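Local coordinates for protein mitochondrial import inner membrane translocase subunit TIM8 (Saccharomyces cerevisiae, PDB 3CJH) that acts as a mitochondrial intermembrane-space chaperone that helps import and insert some multi-pass inner-membrane proteins and passes beta-barrel precursors on to the outer-membrane sorting machinery, at residues E38-C41 against L42-V46; N47-L50 against D51-R55. All coordinates share one frame; numbering follows the deposited sequence.

Contact 1: residues E38-C41 against L42-V46; sequences EEQC and LSNCV
The amides of Gln40 and Asn44, one helical turn apart, cross with their planes 74° to each other, so neither lies flat on the other; Gln40 NE2 comes to 3.7 Å from Asn44 OD1, an approach and not a bond. Gln40 brings its amide back toward Asn44 by a bend at its second side-chain torsion. Asn44 ND2, the other branch of that amide, donates to the backbone of another protein's chain.

The backbone oxygen of Gln40 accepts more than one donor. Asn44 N donates to Gln40 O at 2.9 Å with an N-H...O angle of 162°, and Ser43 OG donates to Gln40 O at 3.2 Å from the same face of the carbonyl plane. Ser43 OG can fold back there because it sits between its own backbone N and carbonyl carbon (chi1 66°). One residue further along, Cys45 N reaches Cys41 O at 2.8 Å. Ahead of these, the bonds Leu42 N to Glu38 O and Ser43 N to Glu39 O are weak, both 3.3 Å, while the Leu42 side chain packs on Cys21 and Cys25 of helix 7-25.

Cys41 and Cys45 both hold SG anti to N and are joined by disulfides to Cys25 and Cys21 respectively. The helical spacing of this second CX3C pair is consistent with placing both sulfurs on the side of helix 7-25, where the disulfides tie the hairpin.

Contact 2: residues N47-L50 against D51-R55; sequences NRFL and DTNIR
Helix 36-62 continues here beyond the twin CX3C motif, and its i to i+3 and i+4 pairs include Arg48 with Asp51, Arg48 with Thr52 and Phe49 with Asn53. Arg48 NH1 forms a salt bridge with Asp51 OD2 at 2.7 Å. The two side chains run side by side, with guanidinium and carboxylate planes only 12° apart and OD2 at the guanidinium edge, yet the N-H...O angle of 124° makes the hydrogen-bond component weak. Bends at chi2 and chi3 of Arg48 turn its end back to the acid.

Arg48 O accepts twice from Thr52, from N at 3.1 Å and from OG1 at 2.8 Å, on opposite faces of the carbonyl plane. Thr52 OG1 lies beside its own backbone N (chi1 -55°), which directs it to the preceding turn. Asn53 N donates to Phe49 O at 3.1 Å, while Asn53 ND2 stands at the edge of the Phe49 ring, 3.5 Å from CD1.

Phe49 also packs on Ile20 of helix 7-25 and meets an aromatic ring of another protein's chain. Asp51 OD1 pairs with a basic side chain of a neighbouring chain, so the carboxylate is shared between intrahelical and intersubunit charges, which would probably stabilise its ionised form.

Contact 1 and contact 2 follow one another on the single helix 36-62, within the Tim10/DDP family domain: residues 38-46 come first, residues 47-55 directly after, with centres about 14 Å apart. They adjoin in sequence, and Asn47 ND2, bonded to Ser43 O, spans the junction. Side chains of both touch helix 7-25, and in contact 2 this includes Leu50 on Phe17. Both also meet chains of other proteins in the six-chain assembly. Of the two, contact 1 alone holds disulfide cysteines, whereas packing on helix 7-25 and on other chains runs along both, so one helix combines covalent closure of the hairpin with assembly contacts.

Contact 1: residues E38-C41 against L42-V46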
loop_
_atom_site.group_PDB
_atom_site.type_symbol
_atom_site.label_atom_id
_atom_site.label_comp_id
_atom_site.label_asym_id
_atom_site.label_seq_id
_atom_site.Cartn_x
_atom_site.Cartn_y
_atom_site.Cartn_z
ATOM N N GLU B 38 -8.454 19.386 10.660
ATOM C CA GLU B 38 -8.186 17.945 10.551
ATOM C C GLU B 38 -9.219 17.061 11.224
ATOM O O GLU B 38 -9.284 15.884 10.931
ATOM C CB GLU B 38 -6.746 17.572 10.994
ATOM C CG GLU B 38 -6.429 17.598 12.472
ATOM C CD GLU B 38 -4.901 17.783 12.781
ATOM O OE1 GLU B 38 -4.031 17.222 12.067
ATOM O OE2 GLU B 38 -4.558 18.493 13.759
ATOM N N GLU B 39 -10.045 17.622 12.097
ATOM C CA GLU B 39 -11.109 16.846 12.726
ATOM C C GLU B 39 -12.307 16.659 11.778
ATOM O O GLU B 39 -12.945 15.606 11.747
ATOM C CB GLU B 39 -11.577 17.526 14.015
ATOM C CG GLU B 39 -11.857 16.516 15.117
ATOM C CD GLU B 39 -12.414 17.134 16.388
ATOM O OE1 GLU B 39 -13.142 18.152 16.286
ATOM O OE2 GLU B 39 -12.125 16.588 17.489
ATOM N N GLN B 40 -12.604 17.706 11.019
ATOM C CA GLN B 40 -13.712 17.719 10.063
ATOM C C GLN B 40 -13.340 16.918 8.788
ATOM O O GLN B 40 -14.154 16.195 8.205
ATOM C CB GLN B 40 -14.029 19.179 9.731
ATOM C CG GLN B 40 -15.302 19.410 8.942
ATOM C CD GLN B 40 -16.584 19.215 9.783
ATOM O OE1 GLN B 40 -16.586 19.423 10.998
ATOM N NE2 GLN B 40 -17.683 18.826 9.122
ATOM N N CYS B 41 -12.088 17.051 8.362
ATOM C CA CYS B 41 -11.526 16.242 7.271
ATOM C C CYS B 41 -11.684 14.754 7.593
ATOM O O CYS B 41 -12.060 13.951 6.749
ATOM C CB CYS B 41 -10.036 16.582 7.111
ATOM S SG CYS B 41 -9.105 15.677 5.797
ATOM N N LEU B 42 -11.401 14.420 8.845
ATOM C CA LEU B 42 -11.478 13.055 9.361
ATOM C C LEU B 42 -12.898 12.446 9.291
ATOM O O LEU B 42 -13.080 11.312 8.908
ATOM C CB LEU B 42 -10.960 13.056 10.799
ATOM C CG LEU B 42 -9.803 12.126 11.179
ATOM C CD1 LEU B 42 -8.859 11.789 10.028
ATOM C CD2 LEU B 42 -8.995 12.733 12.356
ATOM N N SER B 43 -13.908 13.223 9.641
ATOM C CA SER B 43 -15.293 12.730 9.657
ATOM C C SER B 43 -15.943 12.769 8.277
ATOM O O SER B 43 -16.712 11.861 7.937
ATOM C CB SER B 43 -16.137 13.533 10.636
ATOM O OG SER B 43 -16.278 14.872 10.200
ATOM N N ASN B 44 -15.672 13.829 7.511
ATOM C CA ASN B 44 -15.975 13.852 6.063
ATOM C C ASN B 44 -15.381 12.634 5.340
ATOM O O ASN B 44 -16.063 11.956 4.597
ATOM C CB ASN B 44 -15.342 15.075 5.398
ATOM C CG ASN B 44 -15.996 16.380 5.774
ATOM O OD1 ASN B 44 -17.088 16.426 6.368
ATOM N ND2 ASN B 44 -15.317 17.473 5.422
ATOM N N CYS B 45 -14.092 12.386 5.548
ATOM C CA CYS B 45 -13.381 11.245 4.911
ATOM C C CYS B 45 -14.145 9.903 5.086
ATOM O O CYS B 45 -14.442 9.224 4.096
ATOM C CB CYS B 45 -11.945 11.148 5.459
ATOM S SG CYS B 45 -10.872 9.835 4.798
ATOM N N VAL B 46 -14.491 9.560 6.329
ATOM C CA VAL B 46 -15.290 8.358 6.623
ATOM C C VAL B 46 -16.635 8.343 5.854
ATOM O O VAL B 46 -17.011 7.324 5.255
ATOM C CB VAL B 46 -15.685 8.233 8.124
ATOM C CG1 VAL B 46 -15.970 6.771 8.475
ATOM C CG2 VAL B 46 -14.638 8.804 9.039
#

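Contact 2: residues N47-L50 against D51-R55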
loop_
_atom_site.group_PDB
_atom_site.type_symbol
_atom_site.label_atom_id
_atom_site.label_comp_id
_atom_site.label_asym_id
_atom_site.label_seq_id
_atom_site.Cartn_x
_atom_site.Cartn_y
_atom_site.Cartn_z
ATOM N N ASN B 47 -17.361 9.460 5.905
ATOM C CA ASN B 47 -18.686 9.558 5.293
ATOM C C ASN B 47 -18.619 9.401 3.780
ATOM O O ASN B 47 -19.346 8.616 3.163
ATOM C CB ASN B 47 -19.326 10.914 5.627
ATOM C CG ASN B 47 -20.066 10.890 6.936
ATOM O OD1 ASN B 47 -21.088 10.231 7.044
ATOM N ND2 ASN B 47 -19.561 11.598 7.933
ATOM N N ARG B 48 -17.733 10.192 3.199
ATOM C CA ARG B 48 -17.430 10.159 1.777
ATOM C C ARG B 48 -17.001 8.747 1.332
ATOM O O ARG B 48 -17.371 8.268 0.255
ATOM C CB ARG B 48 -16.319 11.184 1.487
ATOM C CG ARG B 48 -16.546 12.051 0.292
ATOM C CD ARG B 48 -17.956 12.703 0.261
ATOM N NE ARG B 48 -18.188 13.661 1.336
ATOM C CZ ARG B 48 -19.174 13.607 2.240
ATOM N NH1 ARG B 48 -20.082 12.631 2.244
ATOM N NH2 ARG B 48 -19.265 14.569 3.153
ATOM N N PHE B 49 -16.247 8.063 2.184
ATOM C CA PHE B 49 -15.855 6.693 1.876
ATOM C C PHE B 49 -17.054 5.735 1.839
ATOM O O PHE B 49 -17.170 4.919 0.937
ATOM C CB PHE B 49 -14.829 6.176 2.872
ATOM C CG PHE B 49 -13.858 5.276 2.250
ATOM C CD1 PHE B 49 -14.166 3.931 2.079
ATOM C CD2 PHE B 49 -12.655 5.791 1.730
ATOM C CE1 PHE B 49 -13.270 3.086 1.447
ATOM C CE2 PHE B 49 -11.759 4.967 1.095
ATOM C CZ PHE B 49 -12.067 3.602 0.946
ATOM N N LEU B 50 -17.938 5.847 2.829
ATOM C CA LEU B 50 -19.159 5.023 2.896
ATOM C C LEU B 50 -20.069 5.265 1.703
ATOM O O LEU B 50 -20.610 4.322 1.135
ATOM C CB LEU B 50 -19.928 5.311 4.190
ATOM C CG LEU B 50 -19.170 4.823 5.424
ATOM C CD1 LEU B 50 -19.585 5.574 6.681
ATOM C CD2 LEU B 50 -19.337 3.297 5.576
ATOM N N ASP B 51 -20.226 6.541 1.346
ATOM C CA ASP B 51 -21.004 6.961 0.167
ATOM C C ASP B 51 -20.465 6.277 -1.096
ATOM O O ASP B 51 -21.233 5.755 -1.907
ATOM C CB ASP B 51 -20.944 8.492 -0.024
ATOM C CG ASP B 51 -21.758 9.273 1.023
ATOM O OD1 ASP B 51 -22.895 8.867 1.354
ATOM O OD2 ASP B 51 -21.284 10.328 1.503
ATOM N N THR B 52 -19.138 6.267 -1.242
ATOM C CA THR B 52 -18.486 5.580 -2.360
ATOM C C THR B 52 -18.844 4.082 -2.392
ATOM O O THR B 52 -19.270 3.557 -3.408
ATOM C CB THR B 52 -16.969 5.724 -2.277
ATOM O OG1 THR B 52 -16.632 7.103 -2.211
ATOM C CG2 THR B 52 -16.312 5.139 -3.487
ATOM N N ASN B 53 -18.663 3.396 -1.274
ATOM C CA ASN B 53 -18.996 1.987 -1.218
ATOM C C ASN B 53 -20.386 1.726 -1.804
ATOM O O ASN B 53 -20.534 0.879 -2.688
ATOM C CB ASN B 53 -18.913 1.451 0.222
ATOM C CG ASN B 53 -17.486 1.179 0.671
ATOM O OD1 ASN B 53 -16.832 0.262 0.173
ATOM N ND2 ASN B 53 -17.008 1.957 1.636
ATOM N N ILE B 54 -21.389 2.474 -1.331
ATOM C CA ILE B 54 -22.787 2.277 -1.758
ATOM C C ILE B 54 -22.923 2.524 -3.257
ATOM O O ILE B 54 -23.532 1.749 -3.979
ATOM C CB ILE B 54 -23.804 3.226 -1.052
ATOM C CG1 ILE B 54 -23.542 3.362 0.444
ATOM C CG2 ILE B 54 -25.213 2.708 -1.242
ATOM C CD1 ILE B 54 -24.539 4.255 1.148
ATOM N N ARG B 55 -22.353 3.624 -3.716
ATOM C CA ARG B 55 -22.368 3.959 -5.137
ATOM C C ARG B 55 -21.782 2.816 -5.989
ATOM O O ARG B 55 -22.330 2.439 -7.026
ATOM C CB ARG B 55 -21.546 5.224 -5.368
ATOM C CG ARG B 55 -22.003 6.041 -6.528
ATOM C CD ARG B 55 -23.156 6.900 -6.109
ATOM N NE ARG B 55 -23.551 7.809 -7.174
ATOM C CZ ARG B 55 -24.484 7.564 -8.090
ATOM N NH1 ARG B 55 -25.153 6.407 -8.102
ATOM N NH2 ARG B 55 -24.752 8.487 -9.012
#